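Local coordinates for protein TetR/AcrR family transcriptional regulator (Bradyrhizobium diazoefficiens, PDB 6G8G) that acts as a flavonoid-responsive, TetR-family transcriptional repressor, probably leaving its DNA operator when an inducer such as genistein binds its C-terminal domain, at residues 141-146 against 167-172; 102-107 against 173-178; 38-43 against 125-130; 32-37 against 45-50. All coordinates share one frame; numbering follows the deposited sequence.

Interaction 1 (141-146 against 167-172)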
loop_
_atom_site.group_PDB
_atom_site.type_symbol
_atom_site.label_atom_id
_atom_site.label_comp_id
_atom_site.label_asym_id
_atom_site.label_seq_id
_atom_site.Cartn_x
_atom_site.Cartn_y
_atom_site.Cartn_z
ATOM N N ALA A 141 1.991 14.383 5.778
ATOM C CA ALA A 141 1.251 15.494 6.379
ATOM C C ALA A 141 0.145 14.991 7.276
ATOM O O ALA A 141 -0.085 15.530 8.364
ATOM C CB ALA A 141 0.671 16.393 5.307
ATOM N N THR A 142 -0.542 13.965 6.815
ATOM C CA THR A 142 -1.554 13.329 7.625
ATOM C C THR A 142 -0.974 12.809 8.931
ATOM O O THR A 142 -1.538 12.996 10.008
ATOM C CB THR A 142 -2.190 12.157 6.872
ATOM O OG1 THR A 142 -2.834 12.655 5.702
ATOM C CG2 THR A 142 -3.220 11.469 7.733
ATOM N N ILE A 143 0.162 12.147 8.848
ATOM C CA ILE A 143 0.805 11.694 10.071
ATOM C C ILE A 143 1.083 12.862 11.038
ATOM O O ILE A 143 0.774 12.767 12.215
ATOM C CB ILE A 143 2.112 10.960 9.747
ATOM C CG1 ILE A 143 1.823 9.616 9.085
ATOM C CG2 ILE A 143 2.957 10.746 10.996
ATOM C CD1 ILE A 143 3.065 8.944 8.506
ATOM N N ARG A 144 1.653 13.947 10.533
ATOM C CA ARG A 144 1.976 15.100 11.363
ATOM C C ARG A 144 0.771 15.706 12.048
ATOM O O ARG A 144 0.851 16.047 13.214
ATOM C CB ARG A 144 2.669 16.160 10.544
ATOM C CG ARG A 144 4.087 15.774 10.172
ATOM C CD ARG A 144 4.832 16.725 9.266
ATOM N NE ARG A 144 4.083 17.583 8.324
ATOM C CZ ARG A 144 4.117 17.547 6.984
ATOM N NH1 ARG A 144 4.850 16.645 6.296
ATOM N NH2 ARG A 144 3.386 18.439 6.312
ATOM N N ARG A 145 -0.351 15.828 11.345
ATOM C CA ARG A 145 -1.563 16.370 11.964
ATOM C C ARG A 145 -2.010 15.531 13.106
ATOM O O ARG A 145 -2.418 16.036 14.140
ATOM C CB ARG A 145 -2.711 16.464 10.977
ATOM C CG ARG A 145 -2.676 17.749 10.193
ATOM C CD ARG A 145 -3.468 17.611 8.927
ATOM N NE ARG A 145 -4.883 17.343 9.125
ATOM C CZ ARG A 145 -5.839 18.265 9.073
ATOM N NH1 ARG A 145 -5.553 19.550 8.945
ATOM N NH2 ARG A 145 -7.096 17.875 9.199
ATOM N N LEU A 146 -2.003 14.226 12.901
ATOM C CA LEU A 146 -2.481 13.334 13.929
ATOM C C LEU A 146 -1.516 13.386 15.079
ATOM O O LEU A 146 -1.910 13.355 16.228
ATOM C CB LEU A 146 -2.607 11.925 13.382
ATOM C CG LEU A 146 -3.095 10.910 14.402
ATOM C CD1 LEU A 146 -4.404 11.334 15.011
ATOM C CD2 LEU A 146 -3.240 9.548 13.754
ATOM N N ALA A 167 3.653 7.007 16.835
ATOM C CA ALA A 167 2.332 6.563 17.300
ATOM C C ALA A 167 1.268 6.875 16.286
ATOM O O ALA A 167 0.359 6.096 16.077
ATOM C CB ALA A 167 1.982 7.199 18.617
ATOM N N ALA A 168 1.377 8.018 15.647
ATOM C CA ALA A 168 0.413 8.377 14.627
ATOM C C ALA A 168 0.479 7.358 13.512
ATOM O O ALA A 168 -0.537 6.874 13.024
ATOM C CB ALA A 168 0.703 9.771 14.097
ATOM N N ASN A 169 1.685 7.038 13.092
ATOM C CA ASN A 169 1.855 6.110 11.988
ATOM C C ASN A 169 1.318 4.724 12.343
ATOM O O ASN A 169 0.774 4.008 11.509
ATOM C CB ASN A 169 3.322 6.071 11.617
ATOM C CG ASN A 169 3.614 5.194 10.447
ATOM O OD1 ASN A 169 4.429 4.340 10.589
ATOM N ND2 ASN A 169 3.004 5.430 9.283
ATOM N N GLN A 170 1.421 4.366 13.604
ATOM C CA GLN A 170 0.942 3.082 14.033
ATOM C C GLN A 170 -0.555 3.047 14.024
ATOM O O GLN A 170 -1.157 2.091 13.550
ATOM C CB GLN A 170 1.488 2.770 15.407
ATOM C CG GLN A 170 2.961 2.430 15.323
ATOM C CD GLN A 170 3.670 2.493 16.661
ATOM O OE1 GLN A 170 3.275 3.227 17.569
ATOM N NE2 GLN A 170 4.735 1.712 16.787
ATOM N N PHE A 171 -1.160 4.119 14.486
ATOM C CA PHE A 171 -2.623 4.224 14.443
ATOM C C PHE A 171 -3.155 4.077 13.027
ATOM O O PHE A 171 -4.087 3.337 12.777
ATOM C CB PHE A 171 -3.087 5.557 15.027
ATOM C CG PHE A 171 -4.552 5.756 14.951
ATOM C CD1 PHE A 171 -5.379 5.186 15.893
ATOM C CD2 PHE A 171 -5.107 6.518 13.962
ATOM C CE1 PHE A 171 -6.742 5.373 15.835
ATOM C CE2 PHE A 171 -6.478 6.719 13.902
ATOM C CZ PHE A 171 -7.294 6.146 14.834
ATOM N N LEU A 172 -2.522 4.770 12.100
ATOM C CA LEU A 172 -2.961 4.760 10.729
ATOM C C LEU A 172 -2.685 3.422 10.057
ATOM O O LEU A 172 -3.551 2.891 9.371
ATOM C CB LEU A 172 -2.322 5.903 9.965
ATOM C CG LEU A 172 -2.700 7.303 10.481
ATOM C CD1 LEU A 172 -1.755 8.363 9.944
ATOM C CD2 LEU A 172 -4.130 7.648 10.099
#
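Two helices of the C-terminal domain, 139-155 and 164-176, cross steeply here: the short segments 141-146 and 167-172 have axes 8.7 Å apart, with N-to-C directions at 112°. The tight part is built round L146 and A168. Because A168 ends at CB, the helices can draw close, and that methyl lies 3.5 Å from the carbonyl O of I143. L146, with CG anti to its backbone N, points its CB toward the other helix and pushes CD2 in between three residues. CD2 approaches CD2 of F171 at 3.6 Å, the two side chains crossing at about a right angle, and lies 4.0 Å from CG of L172. The F171 ring is held in turn by an edge-to-face partner, F206. Next to this, L172 CD1 packs against I143 CG1 at 3.9 Å and also reaches T142 CG2; T142 thus offers its methyl to the contact, while its OG1 is hydrogen-bonded to Q81.

The looser side begins at the tip of I143, where CD1 lies 3.6 Å from ND2 of the partly exposed N169, the two side chains running alongside each other. E178 of the second subunit packs on both residues. With no hydrogen bond between the segments, the contact is one of apolar shape: N169 lies at its partly exposed side, and the hydroxyl of buried T142 is satisfied from outside.

Interaction 2 (102-107 against 173-178)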
loop_
_atom_site.group_PDB
_atom_site.type_symbol
_atom_site.label_atom_id
_atom_site.label_comp_id
_atom_site.label_asym_id
_atom_site.label_seq_id
_atom_site.Cartn_x
_atom_site.Cartn_y
_atom_site.Cartn_z
ATOM N N ARG A 102 -12.275 7.825 10.338
ATOM C CA ARG A 102 -13.323 7.727 9.332
ATOM C C ARG A 102 -12.994 8.585 8.132
ATOM O O ARG A 102 -13.154 8.155 7.022
ATOM C CB ARG A 102 -14.679 8.104 9.920
ATOM C CG ARG A 102 -15.863 7.692 9.053
ATOM C CD ARG A 102 -17.219 8.037 9.689
ATOM N NE ARG A 102 -17.504 7.338 10.966
ATOM C CZ ARG A 102 -17.346 7.851 12.191
ATOM N NH1 ARG A 102 -16.894 9.089 12.384
ATOM N NH2 ARG A 102 -17.639 7.117 13.249
ATOM N N GLN A 103 -12.499 9.797 8.341
ATOM C CA GLN A 103 -12.239 10.682 7.193
ATOM C C GLN A 103 -11.045 10.175 6.424
ATOM O O GLN A 103 -11.020 10.240 5.211
ATOM C CB GLN A 103 -12.043 12.141 7.619
ATOM C CG GLN A 103 -13.264 12.824 8.278
ATOM C CD GLN A 103 -14.604 12.442 7.673
ATOM O OE1 GLN A 103 -15.504 11.951 8.385
ATOM N NE2 GLN A 103 -14.747 12.632 6.365
ATOM N N TYR A 104 -10.074 9.615 7.137
ATOM C CA TYR A 104 -8.866 9.037 6.520
ATOM C C TYR A 104 -9.193 7.901 5.568
ATOM O O TYR A 104 -8.713 7.863 4.447
ATOM C CB TYR A 104 -7.974 8.507 7.620
ATOM C CG TYR A 104 -6.705 7.896 7.178
ATOM C CD1 TYR A 104 -5.802 8.614 6.422
ATOM C CD2 TYR A 104 -6.383 6.626 7.538
ATOM C CE1 TYR A 104 -4.601 8.062 6.025
ATOM C CE2 TYR A 104 -5.187 6.042 7.143
ATOM C CZ TYR A 104 -4.290 6.768 6.402
ATOM O OH TYR A 104 -3.129 6.174 5.972
ATOM N N LEU A 105 -10.055 6.995 5.988
ATOM C CA LEU A 105 -10.423 5.911 5.119
ATOM C C LEU A 105 -11.256 6.360 3.949
ATOM O O LEU A 105 -11.214 5.713 2.913
ATOM C CB LEU A 105 -11.180 4.825 5.879
ATOM C CG LEU A 105 -10.342 4.140 6.943
ATOM C CD1 LEU A 105 -11.146 3.028 7.569
ATOM C CD2 LEU A 105 -9.039 3.575 6.407
ATOM N N HIS A 106 -12.040 7.420 4.099
ATOM C CA HIS A 106 -12.827 7.911 2.982
ATOM C C HIS A 106 -11.937 8.096 1.746
ATOM O O HIS A 106 -12.289 7.725 0.611
ATOM C CB HIS A 106 -13.438 9.270 3.410
ATOM C CG HIS A 106 -14.196 9.990 2.339
ATOM N ND1 HIS A 106 -15.474 9.646 1.946
ATOM C CD2 HIS A 106 -13.843 11.065 1.588
ATOM C CE1 HIS A 106 -15.865 10.470 0.982
ATOM N NE2 HIS A 106 -14.893 11.337 0.747
ATOM N N THR A 107 -10.772 8.675 1.974
ATOM C CA THR A 107 -9.836 8.885 0.889
ATOM C C THR A 107 -9.519 7.633 0.132
ATOM O O THR A 107 -9.380 7.635 -1.071
ATOM C CB THR A 107 -8.485 9.331 1.476
ATOM O OG1 THR A 107 -8.614 10.675 1.916
ATOM C CG2 THR A 107 -7.336 9.205 0.465
ATOM N N SER A 173 -1.532 2.828 10.299
ATOM C CA SER A 173 -1.305 1.466 9.813
ATOM C C SER A 173 -2.355 0.475 10.336
ATOM O O SER A 173 -2.805 -0.358 9.586
ATOM C CB SER A 173 0.068 0.986 10.191
ATOM O OG SER A 173 1.009 1.887 9.644
ATOM N N LEU A 174 -2.776 0.603 11.587
ATOM C CA LEU A 174 -3.772 -0.307 12.113
ATOM C C LEU A 174 -5.118 -0.167 11.432
ATOM O O LEU A 174 -5.734 -1.139 11.053
ATOM C CB LEU A 174 -3.965 -0.100 13.593
ATOM C CG LEU A 174 -2.759 -0.581 14.374
ATOM C CD1 LEU A 174 -2.806 -0.054 15.788
ATOM C CD2 LEU A 174 -2.708 -2.107 14.367
ATOM N N VAL A 175 -5.556 1.058 11.271
ATOM C CA VAL A 175 -6.883 1.371 10.792
ATOM C C VAL A 175 -6.960 1.081 9.311
ATOM O O VAL A 175 -7.970 0.623 8.788
ATOM C CB VAL A 175 -7.150 2.847 11.106
ATOM C CG1 VAL A 175 -7.886 3.543 9.988
ATOM C CG2 VAL A 175 -7.928 2.949 12.391
ATOM N N ARG A 176 -5.875 1.397 8.632
ATOM C CA ARG A 176 -5.770 1.201 7.191
ATOM C C ARG A 176 -5.667 -0.278 6.906
ATOM O O ARG A 176 -6.261 -0.781 5.991
ATOM C CB ARG A 176 -4.491 1.919 6.732
ATOM C CG ARG A 176 -4.200 1.893 5.268
ATOM C CD ARG A 176 -3.067 2.838 4.961
ATOM N NE ARG A 176 -1.794 2.324 5.427
ATOM C CZ ARG A 176 -0.962 2.954 6.244
ATOM N NH1 ARG A 176 -1.250 4.144 6.726
ATOM N NH2 ARG A 176 0.176 2.390 6.577
ATOM N N GLY A 177 -4.866 -0.954 7.712
ATOM C CA GLY A 177 -4.573 -2.357 7.566
ATOM C C GLY A 177 -4.299 -2.770 6.150
ATOM O O GLY A 177 -3.331 -2.362 5.529
ATOM N N GLU A 178 -5.240 -3.533 5.652
ATOM C CA GLU A 178 -5.120 -4.291 4.451
ATOM C C GLU A 178 -5.956 -3.657 3.335
ATOM O O GLU A 178 -5.980 -4.165 2.220
ATOM C CB GLU A 178 -5.767 -5.616 4.762
ATOM C CG GLU A 178 -5.000 -6.842 4.414
ATOM C CD GLU A 178 -5.914 -8.066 4.514
ATOM O OE1 GLU A 178 -7.097 -7.952 4.974
ATOM O OE2 GLU A 178 -5.420 -9.142 4.107
#
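R102 on helix 93-109 turns its CB away from 173-178 and forms a salt bridge with E196 of helix 192-210. Two residues on, Y104 points toward the partner helix, its CG anti to the backbone N, and the phenol reaches across. Its OH accepts a hydrogen bond from R176 NH1, 2.9 Å long with an N-H...O angle of 151°. The oxygen lies close to the guanidinium plane, at its edge, while the ring and guanidinium planes stand 71° apart. Extended chi1 and chi2 carry CD of R176 to 3.5 Å from Y104 OH, and the bend at chi3 (72°) turns NH1 onto the oxygen. Along the ring edge, CD2 of Y104 meets V175 CG1 at 4.2 Å. L105 follows: its CD2 packs on V175 CG1 at 3.8 Å. The partner helix ends at R176; G177 has a positive phi that suits a residue without a side chain.

The R176 side chain comes within about 4 Å of the bound genistein (nearest atoms) and touches F108 of the ligand pocket. Together, the tyrosine bond and a weak one from NH2 to G177 O of the second subunit would limit rotation of this buried guanidinium, whose charge probably polarises the phenol.

Interaction 3 (38-43 against 125-130)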
loop_
_atom_site.group_PDB
_atom_site.type_symbol
_atom_site.label_atom_id
_atom_site.label_comp_id
_atom_site.label_asym_id
_atom_site.label_seq_id
_atom_site.Cartn_x
_atom_site.Cartn_y
_atom_site.Cartn_z
ATOM N N GLY A 38 0.693 10.154 -19.327
ATOM C CA GLY A 38 1.861 10.088 -18.461
ATOM C C GLY A 38 2.622 11.405 -18.434
ATOM O O GLY A 38 2.420 12.310 -19.262
ATOM N N PHE A 39 3.504 11.510 -17.455
ATOM C CA PHE A 39 4.236 12.730 -17.227
ATOM C C PHE A 39 5.307 12.947 -18.303
ATOM O O PHE A 39 5.308 13.990 -18.993
ATOM C CB PHE A 39 4.865 12.699 -15.837
ATOM C CG PHE A 39 5.699 13.909 -15.524
ATOM C CD1 PHE A 39 5.109 15.158 -15.369
ATOM C CD2 PHE A 39 7.077 13.795 -15.380
ATOM C CE1 PHE A 39 5.869 16.271 -15.082
ATOM C CE2 PHE A 39 7.839 14.902 -15.086
ATOM C CZ PHE A 39 7.236 16.147 -14.936
ATOM N N SER A 40 6.198 11.973 -18.463
ATOM C CA SER A 40 7.263 12.078 -19.479
ATOM C C SER A 40 6.774 12.179 -20.933
ATOM O O SER A 40 7.337 12.893 -21.739
ATOM C CB SER A 40 8.177 10.866 -19.382
ATOM O OG SER A 40 8.945 10.930 -18.204
ATOM N N ALA A 41 5.697 11.491 -21.238
ATOM C CA ALA A 41 5.109 11.567 -22.554
ATOM C C ALA A 41 4.383 12.903 -22.863
ATOM O O ALA A 41 3.903 13.105 -23.971
ATOM C CB ALA A 41 4.129 10.421 -22.710
ATOM N N THR A 42 4.208 13.773 -21.886
ATOM C CA THR A 42 3.494 15.000 -22.137
ATOM C C THR A 42 4.545 16.080 -22.291
ATOM O O THR A 42 5.417 16.182 -21.447
ATOM C CB THR A 42 2.559 15.327 -20.967
ATOM O OG1 THR A 42 1.559 14.314 -20.845
ATOM C CG2 THR A 42 1.882 16.672 -21.177
ATOM N N SER A 43 4.448 16.896 -23.335
ATOM C CA SER A 43 5.414 17.977 -23.554
ATOM C C SER A 43 4.818 19.343 -23.256
ATOM O O SER A 43 3.597 19.551 -23.339
ATOM C CB SER A 43 5.880 17.996 -25.010
ATOM O OG SER A 43 4.793 18.288 -25.879
ATOM N N GLY A 125 10.724 5.710 -10.816
ATOM C CA GLY A 125 11.762 6.311 -10.006
ATOM C C GLY A 125 12.640 7.348 -10.670
ATOM O O GLY A 125 13.669 7.685 -10.128
ATOM N N ARG A 126 12.264 7.866 -11.828
ATOM C CA ARG A 126 13.077 8.892 -12.463
ATOM C C ARG A 126 12.814 10.306 -11.959
ATOM O O ARG A 126 13.442 11.249 -12.441
ATOM C CB ARG A 126 12.822 8.933 -13.975
ATOM C CG ARG A 126 13.046 7.654 -14.738
ATOM C CD ARG A 126 13.152 7.878 -16.247
ATOM N NE ARG A 126 12.244 6.920 -16.865
ATOM C CZ ARG A 126 10.954 7.159 -17.102
ATOM N NH1 ARG A 126 10.180 6.207 -17.611
ATOM N NH2 ARG A 126 10.435 8.358 -16.845
ATOM N N PHE A 127 11.829 10.494 -11.088
ATOM C CA PHE A 127 11.568 11.823 -10.570
ATOM C C PHE A 127 11.441 11.781 -9.058
ATOM O O PHE A 127 10.411 12.114 -8.514
ATOM C CB PHE A 127 10.355 12.457 -11.274
ATOM C CG PHE A 127 10.608 12.760 -12.739
ATOM C CD1 PHE A 127 11.397 13.851 -13.110
ATOM C CD2 PHE A 127 10.116 11.942 -13.754
ATOM C CE1 PHE A 127 11.671 14.124 -14.453
ATOM C CE2 PHE A 127 10.392 12.204 -15.099
ATOM C CZ PHE A 127 11.173 13.298 -15.445
ATOM N N PRO A 128 12.525 11.396 -8.364
ATOM C CA PRO A 128 12.476 11.212 -6.899
ATOM C C PRO A 128 12.128 12.443 -6.121
ATOM O O PRO A 128 11.518 12.354 -5.066
ATOM C CB PRO A 128 13.903 10.788 -6.539
ATOM C CG PRO A 128 14.730 11.146 -7.728
ATOM C CD PRO A 128 13.831 10.993 -8.913
ATOM N N VAL A 129 12.467 13.609 -6.641
ATOM C CA VAL A 129 12.139 14.819 -5.912
ATOM C C VAL A 129 10.631 15.075 -5.908
ATOM O O VAL A 129 10.075 15.425 -4.888
ATOM C CB VAL A 129 12.913 16.026 -6.455
ATOM C CG1 VAL A 129 12.435 17.329 -5.807
ATOM C CG2 VAL A 129 14.394 15.805 -6.205
ATOM N N LEU A 130 9.976 14.901 -7.042
ATOM C CA LEU A 130 8.526 14.984 -7.078
ATOM C C LEU A 130 7.867 13.877 -6.246
ATOM O O LEU A 130 6.850 14.078 -5.606
ATOM C CB LEU A 130 8.027 14.863 -8.501
ATOM C CG LEU A 130 8.396 15.996 -9.455
ATOM C CD1 LEU A 130 8.002 15.617 -10.884
ATOM C CD2 LEU A 130 7.686 17.254 -9.020
#
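The carbonyl O of F39 is the best-held polar atom, gripped by two hydrogen bonds: T42 N closes a type I turn on it at 3.1 Å, and NZ of K65 supplies the other. A further bond ties T42 back to the residue before the turn: its OG1 donates to G38 O over 2.7 Å, almost along the C=O axis (170°). Glycine is required at 38, since at its backbone angles a CB would collide with the preceding carbonyl O.

The turn presents F39 toward 125-130 with CG anti to the backbone N, and a T-shaped stack results: the edge of F39 meets the face of F127, centroids 5.0 Å apart and planes at 87°. CE2 of F39 sits over the ring centre, 3.6 Å above its plane. At the edge of the same F127 ring, near its plane, lies S40 OG, 3.7 Å from CE2; this hydroxyl and R126 NH2 share a partner, E123 OE2, by a hydrogen bond and a salt bridge respectively. L130 CD1 meets F39 tip to tip, 4.2 Å from CZ.

F39 thus joins an aromatic cluster with F34 of helix 23-37 and F69 of helix 65-82, facing the start of helix 128-137, where the DNA-binding and C-terminal regions meet.

Interaction 4 (32-37 against 45-50)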
loop_
_atom_site.group_PDB
_atom_site.type_symbol
_atom_site.label_atom_id
_atom_site.label_comp_id
_atom_site.label_asym_id
_atom_site.label_seq_id
_atom_site.Cartn_x
_atom_site.Cartn_y
_atom_site.Cartn_z
ATOM N N GLN A 32 -5.025 16.882 -17.284
ATOM C CA GLN A 32 -5.648 16.045 -18.281
ATOM C C GLN A 32 -4.606 15.244 -19.066
ATOM O O GLN A 32 -4.735 14.032 -19.232
ATOM C CB GLN A 32 -6.453 16.909 -19.230
ATOM C CG GLN A 32 -7.220 16.144 -20.301
ATOM C CD GLN A 32 -8.285 15.195 -19.795
ATOM O OE1 GLN A 32 -9.457 15.562 -19.729
ATOM N NE2 GLN A 32 -7.905 13.937 -19.505
ATOM N N LEU A 33 -3.575 15.902 -19.557
ATOM C CA LEU A 33 -2.583 15.202 -20.348
ATOM C C LEU A 33 -1.745 14.215 -19.544
ATOM O O LEU A 33 -1.417 13.127 -20.019
ATOM C CB LEU A 33 -1.656 16.195 -21.054
ATOM C CG LEU A 33 -2.312 16.945 -22.220
ATOM C CD1 LEU A 33 -1.459 18.105 -22.693
ATOM C CD2 LEU A 33 -2.551 15.988 -23.379
ATOM N N PHE A 34 -1.385 14.593 -18.330
ATOM C CA PHE A 34 -0.593 13.720 -17.517
ATOM C C PHE A 34 -1.362 12.428 -17.282
ATOM O O PHE A 34 -0.763 11.346 -17.291
ATOM C CB PHE A 34 -0.218 14.368 -16.180
ATOM C CG PHE A 34 0.723 15.523 -16.300
ATOM C CD1 PHE A 34 1.550 15.672 -17.388
ATOM C CD2 PHE A 34 0.789 16.456 -15.309
ATOM C CE1 PHE A 34 2.394 16.768 -17.498
ATOM C CE2 PHE A 34 1.624 17.549 -15.418
ATOM C CZ PHE A 34 2.432 17.705 -16.510
ATOM N N LEU A 35 -2.675 12.509 -17.076
ATOM C CA LEU A 35 -3.375 11.255 -16.831
ATOM C C LEU A 35 -3.714 10.535 -18.121
ATOM O O LEU A 35 -3.687 9.324 -18.116
ATOM C CB LEU A 35 -4.483 11.248 -15.773
ATOM C CG LEU A 35 -5.222 12.501 -15.464
ATOM C CD1 LEU A 35 -6.114 12.837 -16.632
ATOM C CD2 LEU A 35 -6.015 12.297 -14.196
ATOM N N GLU A 36 -3.936 11.238 -19.230
ATOM C CA GLU A 36 -4.071 10.557 -20.543
ATOM C C GLU A 36 -2.784 9.816 -20.916
ATOM O O GLU A 36 -2.814 8.618 -21.132
ATOM C CB GLU A 36 -4.424 11.529 -21.686
ATOM C CG GLU A 36 -5.900 11.957 -21.810
ATOM C CD GLU A 36 -6.135 13.122 -22.807
ATOM O OE1 GLU A 36 -7.022 13.971 -22.570
ATOM O OE2 GLU A 36 -5.440 13.194 -23.837
ATOM N N GLN A 37 -1.661 10.518 -20.881
ATOM C CA GLN A 37 -0.416 10.067 -21.506
ATOM C C GLN A 37 0.765 9.767 -20.589
ATOM O O GLN A 37 1.764 9.231 -21.044
ATOM C CB GLN A 37 0.073 11.171 -22.411
ATOM C CG GLN A 37 -0.625 11.278 -23.735
ATOM C CD GLN A 37 -0.418 12.659 -24.337
ATOM O OE1 GLN A 37 0.449 13.412 -23.898
ATOM N NE2 GLN A 37 -1.221 13.005 -25.334
ATOM N N ASP A 45 5.013 21.721 -25.024
ATOM C CA ASP A 45 4.392 22.125 -26.258
ATOM C C ASP A 45 2.912 21.741 -26.326
ATOM O O ASP A 45 2.062 22.566 -26.656
ATOM C CB ASP A 45 5.169 21.531 -27.444
ATOM C CG ASP A 45 4.802 22.186 -28.757
ATOM O OD1 ASP A 45 5.224 23.338 -28.978
ATOM O OD2 ASP A 45 4.068 21.557 -29.543
ATOM N N ALA A 46 2.623 20.473 -26.037
ATOM C CA ALA A 46 1.248 19.965 -26.032
ATOM C C ALA A 46 0.372 20.696 -25.009
ATOM O O ALA A 46 -0.809 20.938 -25.249
ATOM C CB ALA A 46 1.255 18.480 -25.724
ATOM N N ILE A 47 0.965 21.023 -23.863
ATOM C CA ILE A 47 0.253 21.671 -22.765
ATOM C C ILE A 47 -0.166 23.066 -23.178
ATOM O O ILE A 47 -1.309 23.492 -22.943
ATOM C CB ILE A 47 1.127 21.737 -21.485
ATOM C CG1 ILE A 47 1.241 20.342 -20.861
ATOM C CG2 ILE A 47 0.533 22.704 -20.476
ATOM C CD1 ILE A 47 2.324 20.188 -19.824
ATOM N N ALA A 48 0.765 23.777 -23.807
ATOM C CA ALA A 48 0.462 25.099 -24.288
ATOM C C ALA A 48 -0.705 25.060 -25.267
ATOM O O ALA A 48 -1.646 25.861 -25.144
ATOM C CB ALA A 48 1.680 25.713 -24.932
ATOM N N LYS A 49 -0.660 24.126 -26.214
ATOM C CA LYS A 49 -1.716 24.049 -27.222
ATOM C C LYS A 49 -3.048 23.749 -26.564
ATOM O O LYS A 49 -4.034 24.415 -26.840
ATOM C CB LYS A 49 -1.414 22.996 -28.295
ATOM C CG LYS A 49 -0.218 23.335 -29.178
ATOM C CD LYS A 49 0.002 22.246 -30.276
ATOM C CE LYS A 49 -0.866 22.626 -31.426
ATOM N NZ LYS A 49 -0.475 21.984 -32.691
ATOM N N ALA A 50 -3.068 22.770 -25.671
ATOM C CA ALA A 50 -4.312 22.364 -25.043
ATOM C C ALA A 50 -4.886 23.478 -24.172
ATOM O O ALA A 50 -6.093 23.598 -24.048
ATOM C CB ALA A 50 -4.105 21.109 -24.237
#
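Helix 23-37 packs here on helix 44-51, the first helix of the TetR helix-turn-helix, which is followed by helix 55-61. The two short segments have axes 11.0 Å apart, with N-to-C directions at 126°, so they meet over a small patch.

L33 carries most of it. Its CB points toward the other helix, and CG continues outward, anti to its own carbonyl carbon (chi1 -72°). An extended second torsion (168°) then carries CD1 up against the other helix. This single methyl meets A46 CB at 4.1 Å and A46 O at 3.9 Å on one turn, CG1 of I47 at 4.0 Å, and CB of A50 at 4.3 Å on the next. Alanines four residues apart suit that place, since their short side chains leave room for a leucine tip to lie against the helix surface. T42 of the loop joining the two helices touches L33, F34 and I47, closing the corner, and S43 of that loop caps the second helix at A46 N.

F34 forms the buried flank, where its ring also meets F39 and F69 edge-to-face. Crossing it at about a right angle, I47 places its terminal CD1 equally far, 4.1 Å, from CE1 and CZ of F34.

The four contacts form two pairs in this all-helical chain. Interactions 3 and 4, with centres 13 Å apart, touch through T42; interactions 1 and 2, 11 Å apart, share helix 164-176 and touch where L172 meets Y104. Between the pairs the centres are 28 to 35 Å apart, on opposite sides of the chain's centre. Along the chain, 4 crosses 3, 3 crosses 2, and 1 is nested within 2. Interaction 4 lies wholly in the DNA-binding region and interactions 1 and 2 wholly in the C-terminal one, beside the second subunit, whereas interaction 3 alone of the four joins both regions, so a change passing between them could involve this interface.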